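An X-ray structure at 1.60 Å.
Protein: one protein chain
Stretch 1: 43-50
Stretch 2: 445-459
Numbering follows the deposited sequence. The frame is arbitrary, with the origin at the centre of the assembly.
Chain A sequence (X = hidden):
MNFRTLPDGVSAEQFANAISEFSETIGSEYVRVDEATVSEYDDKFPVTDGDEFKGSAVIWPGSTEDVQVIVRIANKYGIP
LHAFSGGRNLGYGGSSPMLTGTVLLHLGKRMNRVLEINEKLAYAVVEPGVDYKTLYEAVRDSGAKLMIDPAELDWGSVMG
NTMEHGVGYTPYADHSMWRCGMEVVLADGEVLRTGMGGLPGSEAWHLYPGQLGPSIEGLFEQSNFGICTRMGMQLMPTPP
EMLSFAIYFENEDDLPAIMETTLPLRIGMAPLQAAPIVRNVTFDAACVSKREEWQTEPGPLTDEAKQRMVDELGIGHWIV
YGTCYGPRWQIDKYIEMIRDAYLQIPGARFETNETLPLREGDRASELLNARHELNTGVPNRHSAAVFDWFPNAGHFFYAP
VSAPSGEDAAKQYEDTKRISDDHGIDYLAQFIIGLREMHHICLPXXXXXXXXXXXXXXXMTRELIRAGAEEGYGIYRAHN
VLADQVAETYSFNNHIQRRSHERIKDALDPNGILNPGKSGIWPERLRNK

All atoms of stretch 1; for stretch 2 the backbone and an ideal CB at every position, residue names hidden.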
ATOM      1  N   ASP A  43      11.273  29.240   2.274  1.00 18.68           N
ATOM      2  CA  ASP A  43      11.297  28.480   1.014  1.00 19.70           C
ATOM      3  C   ASP A  43      12.464  28.991   0.169  1.00 20.21           C
ATOM      4  O   ASP A  43      12.521  30.219  -0.092  1.00 19.54           O
ATOM      5  CB  ASP A  43       9.950  28.667   0.301  1.00 19.53           C
ATOM      6  CG  ASP A  43       9.700  27.814  -0.917  1.00 20.98           C
ATOM      7  OD1 ASP A  43      10.663  27.094  -1.342  1.00 19.60           O
ATOM      8  OD2 ASP A  43       8.497  27.845  -1.422  1.00 20.69           O
ATOM      9  N   LYS A  44      13.315  28.086  -0.331  1.00 19.75           N
ATOM     10  CA  LYS A  44      14.404  28.478  -1.251  1.00 21.47           C
ATOM     11  C   LYS A  44      13.851  28.948  -2.596  1.00 21.70           C
ATOM     12  O   LYS A  44      14.522  29.789  -3.253  1.00 20.14           O
ATOM     13  CB  LYS A  44      15.385  27.329  -1.463  1.00 23.34           C
ATOM     14  CG  LYS A  44      16.041  26.790  -0.208  1.00 27.03           C
ATOM     15  CD  LYS A  44      16.749  27.831   0.607  1.00 26.33           C
ATOM     16  CE  LYS A  44      17.641  27.243   1.689  1.00 29.34           C
ATOM     17  NZ  LYS A  44      18.069  28.301   2.635  1.00 31.90           N
ATOM     18  N   PHE A  45      12.682  28.408  -3.009  1.00 19.25           N
ATOM     19  CA  PHE A  45      12.010  28.625  -4.319  1.00 19.75           C
ATOM     20  C   PHE A  45      10.615  29.143  -4.069  1.00 21.09           C
ATOM     21  O   PHE A  45       9.606  28.545  -4.465  1.00 20.34           O
ATOM     22  CB  PHE A  45      11.952  27.364  -5.186  1.00 19.77           C
ATOM     23  CG  PHE A  45      13.253  26.705  -5.537  1.00 21.66           C
ATOM     24  CD1 PHE A  45      14.486  27.303  -5.322  1.00 20.87           C
ATOM     25  CD2 PHE A  45      13.219  25.423  -6.053  1.00 21.43           C
ATOM     26  CE1 PHE A  45      15.656  26.649  -5.671  1.00 21.35           C
ATOM     27  CE2 PHE A  45      14.391  24.774  -6.390  1.00 20.71           C
ATOM     28  CZ  PHE A  45      15.596  25.379  -6.208  1.00 19.15           C
ATOM     29  N   PRO A  46      10.532  30.378  -3.531  1.00 21.67           N
ATOM     30  CA  PRO A  46       9.240  31.030  -3.352  1.00 20.05           C
ATOM     31  C   PRO A  46       8.611  31.450  -4.677  1.00 20.40           C
ATOM     32  O   PRO A  46       9.270  31.664  -5.664  1.00 21.27           O
ATOM     33  CB  PRO A  46       9.617  32.241  -2.502  1.00 20.60           C
ATOM     34  CG  PRO A  46      10.981  32.603  -3.005  1.00 21.21           C
ATOM     35  CD  PRO A  46      11.656  31.249  -3.153  1.00 20.08           C
ATOM     36  N   VAL A  47       7.294  31.614  -4.658  1.00 21.18           N
ATOM     37  CA  VAL A  47       6.587  32.303  -5.762  1.00 20.46           C
ATOM     38  C   VAL A  47       5.779  33.468  -5.149  1.00 20.51           C
ATOM     39  O   VAL A  47       4.896  34.018  -5.842  1.00 24.83           O
ATOM     40  CB  VAL A  47       5.740  31.350  -6.614  1.00 21.03           C
ATOM     41  CG1 VAL A  47       6.613  30.377  -7.408  1.00 19.98           C
ATOM     42  CG2 VAL A  47       4.714  30.591  -5.781  1.00 20.88           C
ATOM     43  N   THR A  48       6.035  33.782  -3.881  1.00 21.64           N
ATOM     44  CA  THR A  48       5.379  34.914  -3.169  1.00 23.82           C
ATOM     45  C   THR A  48       6.466  35.851  -2.669  1.00 26.05           C
ATOM     46  O   THR A  48       7.622  35.404  -2.522  1.00 25.42           O
ATOM     47  CB  THR A  48       4.460  34.402  -2.046  1.00 23.25           C
ATOM     48  OG1 THR A  48       5.211  33.557  -1.182  1.00 27.09           O
ATOM     49  CG2 THR A  48       3.253  33.642  -2.546  1.00 25.09           C
ATOM     50  N   ASP A  49       6.091  37.087  -2.317  1.00 28.84           N
ATOM     51  CA  ASP A  49       7.082  38.182  -2.101  1.00 32.21           C
ATOM     52  C   ASP A  49       7.138  38.653  -0.643  1.00 35.47           C
ATOM     53  O   ASP A  49       8.135  39.356  -0.310  1.00 33.75           O
ATOM     54  CB  ASP A  49       6.782  39.378  -3.005  1.00 32.15           C
ATOM     55  CG  ASP A  49       6.722  39.022  -4.474  1.00 33.93           C
ATOM     56  OD1 ASP A  49       7.511  38.163  -4.912  1.00 30.38           O
ATOM     57  OD2 ASP A  49       5.861  39.568  -5.166  1.00 34.78           O
ATOM     58  N   GLY A  50       6.143  38.286   0.179  1.00 33.60           N
ATOM     59  CA  GLY A  50       5.906  38.882   1.510  1.00 31.17           C
ATOM     60  C   GLY A  50       6.204  37.907   2.642  1.00 33.69           C
ATOM     61  O   GLY A  50       7.127  37.055   2.515  1.00 29.27           O
ATOM     62  N   UNK A 445      11.705  26.169 -14.895  1.00 20.18           N
ATOM     63  CA  UNK A 445      12.829  26.934 -14.317  1.00 19.13           C
ATOM     64  C   UNK A 445      12.514  28.414 -14.413  1.00 19.79           C
ATOM     65  O   UNK A 445      12.253  28.928 -15.514  1.00 21.29           O
ATOM     66  CB  UNK A 445      14.146  26.619 -15.029  1.00 19.13           C
ATOM     67  N   UNK A 446      12.440  29.033 -13.256  1.00 19.46           N
ATOM     68  CA  UNK A 446      12.188  30.493 -13.152  1.00 19.33           C
ATOM     69  C   UNK A 446      13.230  31.138 -12.246  1.00 19.02           C
ATOM     70  O   UNK A 446      13.927  30.460 -11.509  1.00 19.77           O
ATOM     71  CB  UNK A 446      10.783  30.771 -12.614  1.00 19.33           C
ATOM     72  N   UNK A 447      13.296  32.477 -12.264  1.00 20.14           N
ATOM     73  CA  UNK A 447      14.255  33.235 -11.432  1.00 20.39           C
ATOM     74  C   UNK A 447      13.647  33.418 -10.051  1.00 21.09           C
ATOM     75  O   UNK A 447      12.754  34.295  -9.894  1.00 20.83           O
ATOM     76  CB  UNK A 447      14.596  34.589 -12.057  1.00 20.39           C
ATOM     77  N   UNK A 448      14.136  32.674  -9.055  1.00 19.34           N
ATOM     78  CA  UNK A 448      13.528  32.626  -7.711  1.00 20.05           C
ATOM     79  C   UNK A 448      13.671  33.992  -7.043  1.00 24.37           C
ATOM     80  O   UNK A 448      12.897  34.241  -6.109  1.00 26.76           O
ATOM     81  CB  UNK A 448      14.177  31.540  -6.851  1.00 20.05           C
ATOM     82  N   UNK A 449      14.654  34.804  -7.453  1.00 22.30           N
ATOM     83  CA  UNK A 449      14.955  36.120  -6.828  1.00 25.35           C
ATOM     84  C   UNK A 449      14.084  37.236  -7.412  1.00 27.32           C
ATOM     85  O   UNK A 449      14.095  38.336  -6.833  1.00 29.21           O
ATOM     86  CB  UNK A 449      16.431  36.474  -7.018  1.00 25.35           C
ATOM     87  N   UNK A 450      13.354  37.007  -8.507  1.00 25.59           N
ATOM     88  CA  UNK A 450      12.711  38.079  -9.305  1.00 24.25           C
ATOM     89  C   UNK A 450      11.203  38.016  -9.104  1.00 25.15           C
ATOM     90  O   UNK A 450      10.560  37.082  -9.577  1.00 23.33           O
ATOM     91  CB  UNK A 450      13.055  37.949 -10.790  1.00 24.25           C
ATOM     92  N   UNK A 451      10.575  39.022  -8.437  1.00 25.48           N
ATOM     93  CA  UNK A 451       9.131  38.966  -8.211  1.00 26.05           C
ATOM     94  C   UNK A 451       8.267  38.797  -9.471  1.00 25.34           C
ATOM     95  O   UNK A 451       7.217  38.142  -9.401  1.00 24.31           O
ATOM     96  CB  UNK A 451       8.699  40.245  -7.490  1.00 26.05           C
ATOM     97  N   UNK A 452       8.676  39.365 -10.605  1.00 25.89           N
ATOM     98  CA  UNK A 452       7.920  39.234 -11.874  1.00 24.55           C
ATOM     99  C   UNK A 452       7.962  37.771 -12.309  1.00 23.51           C
ATOM    100  O   UNK A 452       6.948  37.266 -12.807  1.00 22.06           O
ATOM    101  CB  UNK A 452       8.495  40.139 -12.966  1.00 24.55           C
ATOM    102  N   UNK A 453       9.103  37.113 -12.149  1.00 21.46           N
ATOM    103  CA  UNK A 453       9.287  35.707 -12.591  1.00 21.96           C
ATOM    104  C   UNK A 453       8.482  34.797 -11.649  1.00 22.37           C
ATOM    105  O   UNK A 453       7.848  33.845 -12.150  1.00 22.50           O
ATOM    106  CB  UNK A 453      10.765  35.312 -12.594  1.00 21.96           C
ATOM    107  N   UNK A 454       8.479  35.111 -10.354  1.00 22.62           N
ATOM    108  CA  UNK A 454       7.662  34.375  -9.357  1.00 20.95           C
ATOM    109  C   UNK A 454       6.196  34.467  -9.825  1.00 22.59           C
ATOM    110  O   UNK A 454       5.491  33.443  -9.890  1.00 21.76           O
ATOM    111  CB  UNK A 454       7.833  34.948  -7.949  1.00 20.95           C
ATOM    112  N   UNK A 455       5.715  35.656 -10.173  1.00 22.92           N
ATOM    113  CA  UNK A 455       4.268  35.833 -10.491  1.00 24.73           C
ATOM    114  C   UNK A 455       3.925  35.090 -11.780  1.00 24.03           C
ATOM    115  O   UNK A 455       2.866  34.410 -11.826  1.00 25.72           O
ATOM    116  CB  UNK A 455       3.913  37.314 -10.632  1.00 24.73           C
ATOM    117  N   UNK A 456       4.794  35.158 -12.787  1.00 22.24           N
ATOM    118  CA  UNK A 456       4.572  34.475 -14.074  1.00 23.79           C
ATOM    119  C   UNK A 456       4.490  32.976 -13.792  1.00 23.54           C
ATOM    120  O   UNK A 456       3.633  32.326 -14.364  1.00 21.17           O
ATOM    121  CB  UNK A 456       5.683  34.787 -15.079  1.00 23.79           C
ATOM    122  N   UNK A 457       5.374  32.471 -12.936  1.00 20.99           N
ATOM    123  CA  UNK A 457       5.409  31.020 -12.633  1.00 20.31           C
ATOM    124  C   UNK A 457       4.138  30.595 -11.913  1.00 20.39           C
ATOM    125  O   UNK A 457       3.560  29.562 -12.270  1.00 21.89           O
ATOM    126  CB  UNK A 457       6.630  30.670 -11.780  1.00 20.31           C
ATOM    127  N   UNK A 458       3.731  31.355 -10.900  1.00 19.92           N
ATOM    128  CA  UNK A 458       2.493  31.043 -10.174  1.00 20.67           C
ATOM    129  C   UNK A 458       1.299  31.147 -11.118  1.00 22.95           C
ATOM    130  O   UNK A 458       0.454  30.212 -11.106  1.00 22.66           O
ATOM    131  CB  UNK A 458       2.311  31.980  -8.979  1.00 20.67           C
ATOM    132  N   UNK A 459       1.161  32.243 -11.871  1.00 20.41           N
ATOM    133  CA  UNK A 459       0.017  32.386 -12.809  1.00 22.86           C
ATOM    134  C   UNK A 459      -0.006  31.239 -13.814  1.00 21.40           C
ATOM    135  O   UNK A 459      -1.099  30.693 -14.075  1.00 22.47           O
ATOM    136  CB  UNK A 459       0.089  33.722 -13.552  1.00 22.86           C
TER

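Position 445 is in a strand, and its CB points away from stretch 1. Stretch 1 sets no demand, and many strand-favouring residues would suit. It is Leu-445, which makes no contact with stretch 1.

At 446 the CB points sideways, with nothing of stretch 1 within 5.5 Å. Further off lie the carbonyls of Phe-45 and Pro-46, both acceptors. A long side chain ending in a donor would suit: Tyr, Lys or Arg. The residue is Tyr-446. Its OH donates a hydrogen bond to Pro-46 O at 2.6 Å. Phe-45 O is also near, 2.9 Å from Tyr-446 OH, but the angle is poor. Val-47 CG1 packs 3.8 Å from Tyr-446 CZ.

Position 447 is out of reach and opens a type I turn that closes at 450. Asp, Asn or Ser are common here. Asp-447 OD1 accepts from the backbone N of 449 at 3.1 Å.

At 448 the CB points toward stretch 1. The ideal CB is 4.0 Å from Lys-44 O and 4.4 Å from Phe-45 CA, so a small or branched residue would suit: Ala, Ser, Thr or Val. It is Thr-448. Its CG2 lies 3.7 Å from Phe-45 CD1.

Position 449 points away and tolerates many residues; it is Ala-449. Position 450 also points away, just before a helix, where Asp, Asn, Ser or Thr can cap. Asp-450 OD1 accepts from the backbone N of 452 at 3.0 Å.

Position 451 begins the helix with phi -56°, which allows proline. The ideal CB is 3.5 Å from Asp-49 OD1, so an acidic residue would be less welcome. Pro-451 fits. A water links its O to Asp-49 OD2.

Positions 452 and 453 do not meet stretch 1; small or polar helix residues would suit. Ala-452 points away. Ser-453 OG accepts from Asp-447 N at 3.0 Å.

At 454 the CB points toward stretch 1, 3.7 Å from Val-47 CA. The carboxylate of Asp-49 is close, so Lys or Arg would suit. Arg-454 NH1 forms a salt bridge with Asp-49 OD1 at 3.0 Å. Pro-46 CG lies over one guanidinium face. NE and NH2 of Arg-454 both donate to Thr-448 O, at 2.7 and 2.8 Å.

Position 455 points away and 456 is out of reach, so polar residues suit both. They are Lys-455, salt-bridged to the side chain at 459, and Glu-456.

Positions 457 and 458 face Val-47, and apolar or branched residues suit. Thr-457 CG2 is 4.3 Å from Val-47 CG1. Leu-458 CB is 4.2 Å from Val-47 CB.

Position 459 is out of reach; many polar residues would suit. Asp-459 pairs with Lys-455.

Stretch 2, residues 445-459: LYDTADPASRKETLD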
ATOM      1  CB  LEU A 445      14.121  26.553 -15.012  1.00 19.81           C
ATOM      2  CG  LEU A 445      14.583  25.142 -14.703  1.00 20.46           C
ATOM      3  CD1 LEU A 445      15.856  24.835 -15.462  1.00 21.78           C
ATOM      4  CD2 LEU A 445      14.815  24.927 -13.197  1.00 22.05           C
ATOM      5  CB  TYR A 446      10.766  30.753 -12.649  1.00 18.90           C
ATOM      6  CG  TYR A 446      10.544  30.431 -11.203  1.00 20.73           C
ATOM      7  CD1 TYR A 446      10.413  31.443 -10.272  1.00 18.59           C
ATOM      8  CD2 TYR A 446      10.510  29.126 -10.735  1.00 18.75           C
ATOM      9  CE1 TYR A 446      10.240  31.171  -8.926  1.00 19.21           C
ATOM     10  CE2 TYR A 446      10.357  28.837  -9.391  1.00 18.59           C
ATOM     11  CZ  TYR A 446      10.215  29.861  -8.477  1.00 20.12           C
ATOM     12  OH  TYR A 446      10.100  29.623  -7.136  1.00 21.46           O
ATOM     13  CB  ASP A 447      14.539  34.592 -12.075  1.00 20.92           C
ATOM     14  CG  ASP A 447      15.633  35.367 -11.406  1.00 21.75           C
ATOM     15  OD1 ASP A 447      15.914  35.106 -10.251  1.00 21.40           O
ATOM     16  OD2 ASP A 447      16.083  36.331 -12.038  1.00 23.99           O
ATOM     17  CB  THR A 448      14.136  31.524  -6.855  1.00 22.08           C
ATOM     18  OG1 THR A 448      15.534  31.829  -6.688  1.00 23.39           O
ATOM     19  CG2 THR A 448      13.863  30.190  -7.492  1.00 21.06           C
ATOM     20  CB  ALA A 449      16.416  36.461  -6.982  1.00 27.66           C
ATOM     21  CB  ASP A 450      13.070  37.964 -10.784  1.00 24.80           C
ATOM     22  CG  ASP A 450      12.359  38.966 -11.683  1.00 30.70           C
ATOM     23  OD1 ASP A 450      11.580  39.778 -11.170  1.00 37.47           O
ATOM     24  OD2 ASP A 450      12.598  38.923 -12.878  1.00 39.44           O
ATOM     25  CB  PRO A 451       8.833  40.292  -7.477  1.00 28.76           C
ATOM     26  CG  PRO A 451      10.154  40.624  -6.783  1.00 28.86           C
ATOM     27  CD  PRO A 451      11.223  40.163  -7.768  1.00 28.92           C
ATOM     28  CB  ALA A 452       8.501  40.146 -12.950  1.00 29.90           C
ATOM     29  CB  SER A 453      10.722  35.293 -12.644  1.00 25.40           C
ATOM     30  OG  SER A 453      10.831  33.995 -13.212  1.00 27.42           O
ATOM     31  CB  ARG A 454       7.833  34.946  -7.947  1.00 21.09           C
ATOM     32  CG  ARG A 454       9.230  34.799  -7.353  1.00 21.69           C
ATOM     33  CD  ARG A 454       9.239  35.478  -5.993  1.00 22.79           C
ATOM     34  NE  ARG A 454      10.586  35.513  -5.451  1.00 25.72           N
ATOM     35  CZ  ARG A 454      11.047  36.361  -4.565  1.00 28.06           C
ATOM     36  NH1 ARG A 454      10.251  37.253  -3.990  1.00 28.55           N
ATOM     37  NH2 ARG A 454      12.308  36.262  -4.196  1.00 30.41           N
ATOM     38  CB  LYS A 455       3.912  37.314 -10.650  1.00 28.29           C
ATOM     39  CG  LYS A 455       2.499  37.553 -11.167  1.00 30.20           C
ATOM     40  CD  LYS A 455       2.083  38.997 -11.064  1.00 35.44           C
ATOM     41  CE  LYS A 455       1.136  39.418 -12.170  1.00 38.89           C
ATOM     42  NZ  LYS A 455      -0.071  38.568 -12.201  1.00 38.13           N
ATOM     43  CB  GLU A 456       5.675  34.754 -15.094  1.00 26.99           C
ATOM     44  CG  GLU A 456       5.578  36.142 -15.736  1.00 32.03           C
ATOM     45  CD  GLU A 456       4.184  36.489 -16.236  1.00 36.58           C
ATOM     46  OE1 GLU A 456       3.610  37.512 -15.756  1.00 44.85           O
ATOM     47  OE2 GLU A 456       3.651  35.721 -17.046  1.00 33.84           O
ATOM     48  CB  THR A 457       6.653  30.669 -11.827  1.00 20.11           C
ATOM     49  OG1 THR A 457       7.737  31.095 -12.649  1.00 22.24           O
ATOM     50  CG2 THR A 457       6.758  29.187 -11.536  1.00 21.39           C
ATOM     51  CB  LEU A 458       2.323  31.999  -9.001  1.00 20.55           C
ATOM     52  CG  LEU A 458       1.045  31.790  -8.207  1.00 21.09           C
ATOM     53  CD1 LEU A 458       0.875  30.330  -7.777  1.00 20.81           C
ATOM     54  CD2 LEU A 458       1.009  32.736  -7.019  1.00 23.16           C
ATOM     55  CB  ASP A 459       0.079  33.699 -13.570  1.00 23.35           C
ATOM     56  CG  ASP A 459      -0.214  34.899 -12.696  1.00 27.98           C
ATOM     57  OD1 ASP A 459      -0.619  34.689 -11.526  1.00 26.98           O
ATOM     58  OD2 ASP A 459       0.015  36.037 -13.194  1.00 30.21           O
TER
HETATM   59  O   HOH W   1       5.427  38.470  -7.385  1.00 31.13           O
HETATM   60  O   HOH W   2      10.655  39.226  -1.740  1.00 42.48           O
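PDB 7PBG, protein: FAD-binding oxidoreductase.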